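Local coordinates for putative uncharacterized protein (PDB 2Z6V) that is probably a sulfotransferase, expected to move a sulfuryl group from a nucleotide donor to an acceptor that has not been identified, at residues A[271-274]-A[275-279]; A[334-337]-A[338-342]; A[222-225]-A[226-230]. All coordinates share one frame; numbering follows the deposited sequence.

Contact 1 (A[271-274]-A[275-279]); sequences AHRD and PYKAT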
loop_
_atom_site.group_PDB
_atom_site.type_symbol
_atom_site.label_atom_id
_atom_site.label_comp_id
_atom_site.label_asym_id
_atom_site.label_seq_id
_atom_site.Cartn_x
_atom_site.Cartn_y
_atom_site.Cartn_z
ATOM N N ALA A 271 -10.966 1.375 -7.716
ATOM C CA ALA A 271 -10.247 2.174 -8.719
ATOM C C ALA A 271 -10.006 1.352 -9.983
ATOM O O ALA A 271 -9.488 0.244 -9.914
ATOM C CB ALA A 271 -8.920 2.655 -8.150
ATOM N N HIS A 272 -10.377 1.910 -11.131
ATOM C CA HIS A 272 -10.227 1.212 -12.405
ATOM C C HIS A 272 -9.286 1.875 -13.400
ATOM O O HIS A 272 -9.055 3.086 -13.364
ATOM C CB HIS A 272 -11.593 1.052 -13.079
ATOM C CG HIS A 272 -12.597 0.316 -12.249
ATOM N ND1 HIS A 272 -12.508 -1.037 -12.003
ATOM C CD2 HIS A 272 -13.693 0.751 -11.583
ATOM C CE1 HIS A 272 -13.508 -1.404 -11.221
ATOM N NE2 HIS A 272 -14.239 -0.338 -10.950
ATOM N N ARG A 273 -8.763 1.057 -14.304
ATOM C CA ARG A 273 -7.870 1.518 -15.354
ATOM C C ARG A 273 -7.601 0.358 -16.299
ATOM O O ARG A 273 -7.802 -0.806 -15.936
ATOM C CB ARG A 273 -6.544 2.020 -14.771
ATOM C CG ARG A 273 -5.588 2.537 -15.838
ATOM C CD ARG A 273 -4.370 3.241 -15.259
ATOM N NE ARG A 273 -3.536 3.810 -16.314
ATOM C CZ ARG A 273 -2.413 4.495 -16.108
ATOM N NH1 ARG A 273 -1.970 4.705 -14.873
ATOM N NH2 ARG A 273 -1.733 4.978 -17.140
ATOM N N ASP A 274 -7.174 0.690 -17.516
ATOM C CA ASP A 274 -6.830 -0.295 -18.538
ATOM C C ASP A 274 -6.014 -1.394 -17.848
ATOM O O ASP A 274 -4.909 -1.144 -17.371
ATOM C CB ASP A 274 -5.984 0.394 -19.613
ATOM C CG ASP A 274 -5.673 -0.505 -20.786
ATOM O OD1 ASP A 274 -5.388 -1.706 -20.569
ATOM O OD2 ASP A 274 -5.701 0.008 -21.928
ATOM N N PRO A 275 -6.549 -2.623 -17.780
ATOM C CA PRO A 275 -5.846 -3.742 -17.132
ATOM C C PRO A 275 -4.542 -4.177 -17.803
ATOM O O PRO A 275 -3.609 -4.617 -17.127
ATOM C CB PRO A 275 -6.892 -4.853 -17.135
ATOM C CG PRO A 275 -7.650 -4.574 -18.405
ATOM C CD PRO A 275 -7.831 -3.070 -18.354
ATOM N N TYR A 276 -4.486 -4.068 -19.130
ATOM C CA TYR A 276 -3.289 -4.452 -19.874
ATOM C C TYR A 276 -2.172 -3.467 -19.532
ATOM O O TYR A 276 -1.025 -3.861 -19.302
ATOM C CB TYR A 276 -3.573 -4.428 -21.379
ATOM C CG TYR A 276 -4.784 -5.246 -21.781
ATOM C CD1 TYR A 276 -4.871 -6.598 -21.461
ATOM C CD2 TYR A 276 -5.844 -4.665 -22.482
ATOM C CE1 TYR A 276 -5.980 -7.355 -21.829
ATOM C CE2 TYR A 276 -6.961 -5.415 -22.856
ATOM C CZ TYR A 276 -7.018 -6.757 -22.528
ATOM O OH TYR A 276 -8.096 -7.518 -22.911
ATOM N N LYS A 277 -2.525 -2.185 -19.486
ATOM C CA LYS A 277 -1.575 -1.134 -19.165
ATOM C C LYS A 277 -1.061 -1.352 -17.741
ATOM O O LYS A 277 0.146 -1.430 -17.501
ATOM C CB LYS A 277 -2.270 0.223 -19.263
ATOM C CG LYS A 277 -1.396 1.376 -19.734
ATOM C CD LYS A 277 -0.279 1.706 -18.769
ATOM C CE LYS A 277 0.502 2.930 -19.241
ATOM N NZ LYS A 277 1.609 3.289 -18.305
ATOM N N ALA A 278 -1.988 -1.466 -16.799
ATOM C CA ALA A 278 -1.635 -1.661 -15.406
ATOM C C ALA A 278 -0.728 -2.868 -15.185
ATOM O O ALA A 278 0.128 -2.843 -14.308
ATOM C CB ALA A 278 -2.897 -1.797 -14.568
ATOM N N THR A 279 -0.908 -3.917 -15.979
ATOM C CA THR A 279 -0.101 -5.125 -15.834
ATOM C C THR A 279 1.357 -4.899 -16.212
ATOM O O THR A 279 2.271 -5.326 -15.505
ATOM C CB THR A 279 -0.673 -6.270 -16.690
ATOM O OG1 THR A 279 -1.952 -6.655 -16.169
ATOM C CG2 THR A 279 0.260 -7.476 -16.677
#
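Asp-274 ends the short link out of strand 267-272 and starts helix 275-285: its O takes the N-H of Ala-278 in a straight bond (3.0 Å, 172° at the hydrogen). The side chain completes an N-cap. With CG trans to its own N (chi1 -175°), the carboxylate swings round to the start of the helix. OD1 accepts from Lys-277 N at 3.1 Å, reached from above the carboxylate plane. A weak, bent bond from Tyr-276 N to Asp-274 OD1 (2.9 Å) is added. OD2 is held from outside by Glu-411 N and the hydroxyl of Tyr-383, so both oxygens are engaged and the group is fixed in rotation. One turn further, Thr-279 OG1 donates to Pro-275 O at 2.8 Å. Thr-279 N comes from the opposite face. Arg-273 runs out straight, and its NH2 passes Lys-277 CE at 3.7 Å. A sulfate ion, probably from the crystallisation liquor, lies about 5 Å from the Arg-273 side chain, and Glu-411 forms a salt bridge with NE of the same arginine. On the buried side, Pro-275 and Thr-279 pack on Phe-399 of helix 392-405, while Ala-278 meets Met-312 of helix 301-326.

Contact 2 (A[334-337]-A[338-342]); sequences MYYH and EMMRD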
loop_
_atom_site.group_PDB
_atom_site.type_symbol
_atom_site.label_atom_id
_atom_site.label_comp_id
_atom_site.label_asym_id
_atom_site.label_seq_id
_atom_site.Cartn_x
_atom_site.Cartn_y
_atom_site.Cartn_z
ATOM N N MET A 334 -14.266 4.422 -9.498
ATOM C CA MET A 334 -13.416 5.517 -9.912
ATOM C C MET A 334 -12.567 5.070 -11.098
ATOM O O MET A 334 -11.715 4.192 -10.973
ATOM C CB MET A 334 -12.542 5.929 -8.736
ATOM C CG MET A 334 -11.630 7.086 -9.006
ATOM S SD MET A 334 -10.706 7.403 -7.516
ATOM C CE MET A 334 -9.479 6.071 -7.584
ATOM N N TYR A 335 -12.821 5.676 -12.251
ATOM C CA TYR A 335 -12.103 5.346 -13.472
ATOM C C TYR A 335 -10.943 6.296 -13.705
ATOM O O TYR A 335 -11.063 7.507 -13.516
ATOM C CB TYR A 335 -13.055 5.404 -14.667
ATOM C CG TYR A 335 -14.152 4.363 -14.619
ATOM C CD1 TYR A 335 -13.959 3.091 -15.160
ATOM C CD2 TYR A 335 -15.375 4.641 -14.007
ATOM C CE1 TYR A 335 -14.965 2.117 -15.095
ATOM C CE2 TYR A 335 -16.381 3.679 -13.933
ATOM C CZ TYR A 335 -16.174 2.422 -14.479
ATOM O OH TYR A 335 -17.176 1.478 -14.416
ATOM N N TYR A 336 -9.814 5.733 -14.117
ATOM C CA TYR A 336 -8.624 6.523 -14.403
ATOM C C TYR A 336 -8.931 7.618 -15.424
ATOM O O TYR A 336 -8.544 8.778 -15.247
ATOM C CB TYR A 336 -7.523 5.615 -14.951
ATOM C CG TYR A 336 -6.292 6.358 -15.397
ATOM C CD1 TYR A 336 -5.503 7.050 -14.480
ATOM C CD2 TYR A 336 -5.917 6.380 -16.741
ATOM C CE1 TYR A 336 -4.366 7.747 -14.891
ATOM C CE2 TYR A 336 -4.783 7.076 -17.160
ATOM C CZ TYR A 336 -4.013 7.754 -16.229
ATOM O OH TYR A 336 -2.884 8.429 -16.631
ATOM N N HIS A 337 -9.637 7.251 -16.490
ATOM C CA HIS A 337 -9.955 8.215 -17.521
ATOM C C HIS A 337 -10.832 9.357 -17.026
ATOM O O HIS A 337 -10.758 10.460 -17.550
ATOM C CB HIS A 337 -10.589 7.530 -18.743
ATOM C CG HIS A 337 -11.910 6.871 -18.477
ATOM N ND1 HIS A 337 -12.030 5.530 -18.180
ATOM C CD2 HIS A 337 -13.172 7.363 -18.511
ATOM C CE1 HIS A 337 -13.307 5.223 -18.048
ATOM N NE2 HIS A 337 -14.020 6.316 -18.244
ATOM N N GLU A 338 -11.651 9.104 -16.011
ATOM C CA GLU A 338 -12.514 10.151 -15.468
ATOM C C GLU A 338 -11.722 11.027 -14.514
ATOM O O GLU A 338 -11.968 12.226 -14.390
ATOM C CB GLU A 338 -13.715 9.541 -14.736
ATOM C CG GLU A 338 -14.927 9.274 -15.627
ATOM C CD GLU A 338 -16.100 8.654 -14.872
ATOM O OE1 GLU A 338 -16.397 9.104 -13.741
ATOM O OE2 GLU A 338 -16.734 7.720 -15.419
ATOM N N MET A 339 -10.755 10.417 -13.848
ATOM C CA MET A 339 -9.914 11.122 -12.897
ATOM C C MET A 339 -8.991 12.113 -13.619
ATOM O O MET A 339 -8.569 13.113 -13.039
ATOM C CB MET A 339 -9.088 10.104 -12.108
ATOM C CG MET A 339 -8.914 10.439 -10.645
ATOM S SD MET A 339 -10.498 10.622 -9.793
ATOM C CE MET A 339 -10.093 11.907 -8.577
ATOM N N MET A 340 -8.685 11.830 -14.884
ATOM C CA MET A 340 -7.819 12.693 -15.688
ATOM C C MET A 340 -8.583 13.857 -16.317
ATOM O O MET A 340 -8.137 15.003 -16.259
ATOM C CB MET A 340 -7.149 11.889 -16.806
ATOM C CG MET A 340 -6.211 10.789 -16.333
ATOM S SD MET A 340 -4.829 11.406 -15.347
ATOM C CE MET A 340 -5.420 11.039 -13.656
ATOM N N ARG A 341 -9.731 13.556 -16.917
ATOM C CA ARG A 341 -10.552 14.572 -17.572
ATOM C C ARG A 341 -11.268 15.521 -16.619
ATOM O O ARG A 341 -11.473 16.689 -16.944
ATOM C CB ARG A 341 -11.582 13.908 -18.492
ATOM C CG ARG A 341 -10.970 13.230 -19.709
ATOM C CD ARG A 341 -12.037 12.630 -20.620
ATOM N NE ARG A 341 -11.479 12.192 -21.899
ATOM C CZ ARG A 341 -10.594 11.210 -22.039
ATOM N NH1 ARG A 341 -10.154 10.548 -20.975
ATOM N NH2 ARG A 341 -10.138 10.896 -23.245
ATOM N N ASP A 342 -11.652 15.035 -15.446
ATOM C CA ASP A 342 -12.340 15.904 -14.504
ATOM C C ASP A 342 -12.448 15.298 -13.108
ATOM O O ASP A 342 -13.471 14.721 -12.739
ATOM C CB ASP A 342 -13.731 16.243 -15.049
ATOM C CG ASP A 342 -14.415 17.339 -14.260
ATOM O OD1 ASP A 342 -13.731 18.009 -13.450
ATOM O OD2 ASP A 342 -15.634 17.534 -14.464
HETATM O O HOH W 1 -14.877 7.350 -11.962
HETATM O O HOH W 2 -17.035 5.559 -18.057
#
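Tyr-336 and Met-340 form a Met-aromatic pair one turn apart on helix 336-341, the short helix that follows edge strand 331-335. Met-340 leaves the backbone with CG beside its own N (chi1 -63°). Its CB lies 3.7 Å from Tyr-336 O. CG then sits over one face of the phenol, 3.9 Å from the centroid and 18° off the ring normal, a CH-pi contact. SD is further out and oblique, 4.4 Å from the same centroid. The chain bends again, and the terminal CE touches Tyr-336 CE1 at 3.7 Å. The methionine thus follows the ring from the hydroxyl side toward CE1.

The helix starts at Tyr-335, the N-cap residue, whose O accepts from Met-339 N at 2.9 Å. Glu-338 lies alongside both the Tyr-335 and His-337 rings and points the same way as each. Its OE2 reaches Tyr-335 CD2 at 3.6 Å, with ring and carboxylate planes 36° apart. One water accepts from Tyr-335 N and donates weakly to Glu-338 OE1. Another lies in the His-337 ring plane, next to NE2, with a weak bond to Glu-338 OE2. OE1 also has a salt bridge to Arg-349 of the next helix.

On the buried side, Met-334 CG lies 3.8 Å from Met-339 SD; both residues pack on Ile-122 of helix 120-126. At the exposed end, Arg-341 NH2 forms a salt bridge with Glu-409, while Arg-341 NH1 turns back to His-337 O in a weak bond of 3.5 Å, the oxygen lying at the guanidinium edge.

Contact 3 (A[222-225]-A[226-230]); sequences DMSS and TYEYQ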
loop_
_atom_site.group_PDB
_atom_site.type_symbol
_atom_site.label_atom_id
_atom_site.label_comp_id
_atom_site.label_asym_id
_atom_site.label_seq_id
_atom_site.Cartn_x
_atom_site.Cartn_y
_atom_site.Cartn_z
ATOM N N ASP A 222 -3.720 -16.381 6.664
ATOM C CA ASP A 222 -4.986 -15.985 7.258
ATOM C C ASP A 222 -4.788 -14.491 7.426
ATOM O O ASP A 222 -3.930 -14.062 8.196
ATOM C CB ASP A 222 -5.157 -16.640 8.623
ATOM C CG ASP A 222 -6.479 -16.295 9.269
ATOM O OD1 ASP A 222 -6.842 -15.100 9.298
ATOM O OD2 ASP A 222 -7.153 -17.224 9.759
ATOM N N MET A 223 -5.573 -13.691 6.721
ATOM C CA MET A 223 -5.399 -12.248 6.794
ATOM C C MET A 223 -6.076 -11.516 7.956
ATOM O O MET A 223 -5.932 -10.297 8.096
ATOM C CB MET A 223 -5.827 -11.631 5.462
ATOM C CG MET A 223 -5.017 -12.132 4.262
ATOM S SD MET A 223 -3.239 -11.787 4.392
ATOM C CE MET A 223 -3.262 -9.991 4.419
ATOM N N SER A 224 -6.782 -12.249 8.809
ATOM C CA SER A 224 -7.480 -11.622 9.923
ATOM C C SER A 224 -6.564 -10.907 10.915
ATOM O O SER A 224 -6.857 -9.788 11.335
ATOM C CB SER A 224 -8.359 -12.651 10.657
ATOM O OG SER A 224 -7.586 -13.631 11.328
ATOM N N SER A 225 -5.463 -11.542 11.300
ATOM C CA SER A 225 -4.546 -10.911 12.245
ATOM C C SER A 225 -4.102 -9.544 11.725
ATOM O O SER A 225 -3.985 -8.580 12.484
ATOM C CB SER A 225 -3.312 -11.794 12.465
ATOM O OG SER A 225 -2.610 -12.027 11.251
ATOM N N THR A 226 -3.875 -9.470 10.417
ATOM C CA THR A 226 -3.420 -8.248 9.775
ATOM C C THR A 226 -4.446 -7.121 9.797
ATOM O O THR A 226 -4.144 -6.002 10.219
ATOM C CB THR A 226 -3.029 -8.520 8.321
ATOM O OG1 THR A 226 -2.155 -9.659 8.271
ATOM C CG2 THR A 226 -2.344 -7.298 7.728
ATOM N N TYR A 227 -5.659 -7.407 9.336
ATOM C CA TYR A 227 -6.677 -6.374 9.337
ATOM C C TYR A 227 -7.046 -5.976 10.752
ATOM O O TYR A 227 -7.345 -4.809 11.009
ATOM C CB TYR A 227 -7.910 -6.811 8.537
ATOM C CG TYR A 227 -7.711 -6.613 7.054
ATOM C CD1 TYR A 227 -7.077 -7.581 6.282
ATOM C CD2 TYR A 227 -8.058 -5.405 6.443
ATOM C CE1 TYR A 227 -6.781 -7.347 4.934
ATOM C CE2 TYR A 227 -7.769 -5.160 5.103
ATOM C CZ TYR A 227 -7.126 -6.132 4.356
ATOM O OH TYR A 227 -6.807 -5.886 3.038
ATOM N N GLU A 228 -6.998 -6.930 11.677
ATOM C CA GLU A 228 -7.317 -6.624 13.065
ATOM C C GLU A 228 -6.237 -5.712 13.608
ATOM O O GLU A 228 -6.505 -4.842 14.439
ATOM C CB GLU A 228 -7.399 -7.901 13.892
ATOM C CG GLU A 228 -8.761 -8.571 13.843
ATOM C CD GLU A 228 -8.683 -10.043 14.169
ATOM O OE1 GLU A 228 -7.925 -10.391 15.105
ATOM O OE2 GLU A 228 -9.378 -10.845 13.494
ATOM N N TYR A 229 -5.012 -5.911 13.130
ATOM C CA TYR A 229 -3.900 -5.073 13.546
ATOM C C TYR A 229 -4.105 -3.666 12.964
ATOM O O TYR A 229 -3.912 -2.656 13.649
ATOM C CB TYR A 229 -2.576 -5.655 13.047
ATOM C CG TYR A 229 -1.372 -4.799 13.389
ATOM C CD1 TYR A 229 -1.074 -4.478 14.715
ATOM C CD2 TYR A 229 -0.552 -4.273 12.383
ATOM C CE1 TYR A 229 -0.001 -3.652 15.032
ATOM C CE2 TYR A 229 0.525 -3.449 12.692
ATOM C CZ TYR A 229 0.792 -3.139 14.020
ATOM O OH TYR A 229 1.847 -2.311 14.336
ATOM N N GLN A 230 -4.521 -3.592 11.704
ATOM C CA GLN A 230 -4.723 -2.283 11.103
ATOM C C GLN A 230 -5.704 -1.449 11.914
ATOM O O GLN A 230 -5.457 -0.269 12.163
ATOM C CB GLN A 230 -5.223 -2.391 9.666
ATOM C CG GLN A 230 -5.202 -1.053 8.967
ATOM C CD GLN A 230 -5.797 -1.103 7.587
ATOM O OE1 GLN A 230 -5.861 -2.166 6.964
ATOM N NE2 GLN A 230 -6.222 0.053 7.082
#
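Met-223 and Ser-224 meet Thr-226, Tyr-227 and Glu-228 in a local contact round the first turn of helix 224-238, with helix 256-262 packed against Met-223 and Tyr-227. Asp-222 ties the start together. Its OD1 grips Ser-224 twice: the backbone N comes nearly along the C-O axis at 2.9 Å, a capping bond, and OG comes from above the carboxylate plane at 2.6 Å. The hydroxyl gets there because OG sits between the Ser-224 N and carbonyl carbon (chi1 68°).

Three backbone bonds then wind the turn. Tyr-227 N gives a straight bond to Met-223 O (3.2 Å, 169°). Glu-228 N reaches Ser-224 O at 2.9 Å, and Tyr-229 N reaches Ser-225 O at the same distance but less directly. Met-223 O also lies in the plane of the Tyr-227 ring, at its edge, 3.5 Å from CD1. Met-223 runs alongside Thr-226, and its CE stops 4.0 Å from OG1.

Glu-228, extended beyond CG, runs back along the helix toward its start, and its OE2 comes to 3.5 Å from Ser-224 CB.

Other polar ends are used outward. Ser-225 OG bonds to both Lys-200 and Asp-198, Thr-226 OG1 to Asp-198, and the Tyr-227 hydroxyl to His-252. A bound palmitic acid lies about 8 Å from the Tyr-227 side chain.

Two carboxylates, Asp-222 and Glu-228, stand near the N-terminal end of this helix. The helix start and the two bonds would probably favour the charged form of Asp-222. The like charge of Glu-228, not in contact, would work against this.

From the N terminus the order is contact 3, contact 1, contact 2. They run in series; none nests in or crosses another. Each closes no more than a helical turn: contact 3 at the start of helix 224-238, contact 1 where strand 267-272 gives way to helix 275-285, contact 2 where strand 331-335 gives way to helix 336-341. Contacts 1 and 2 are joined, because these strands are parallel neighbours in the central sheet. Probable hydrogen bonds link His-272 to Met-334 and Tyr-336, and Ala-271 packs on Met-334. Contact 3 stands apart, on the opposite side of the chain's centre from contact 2, with their centres about 32 Å apart.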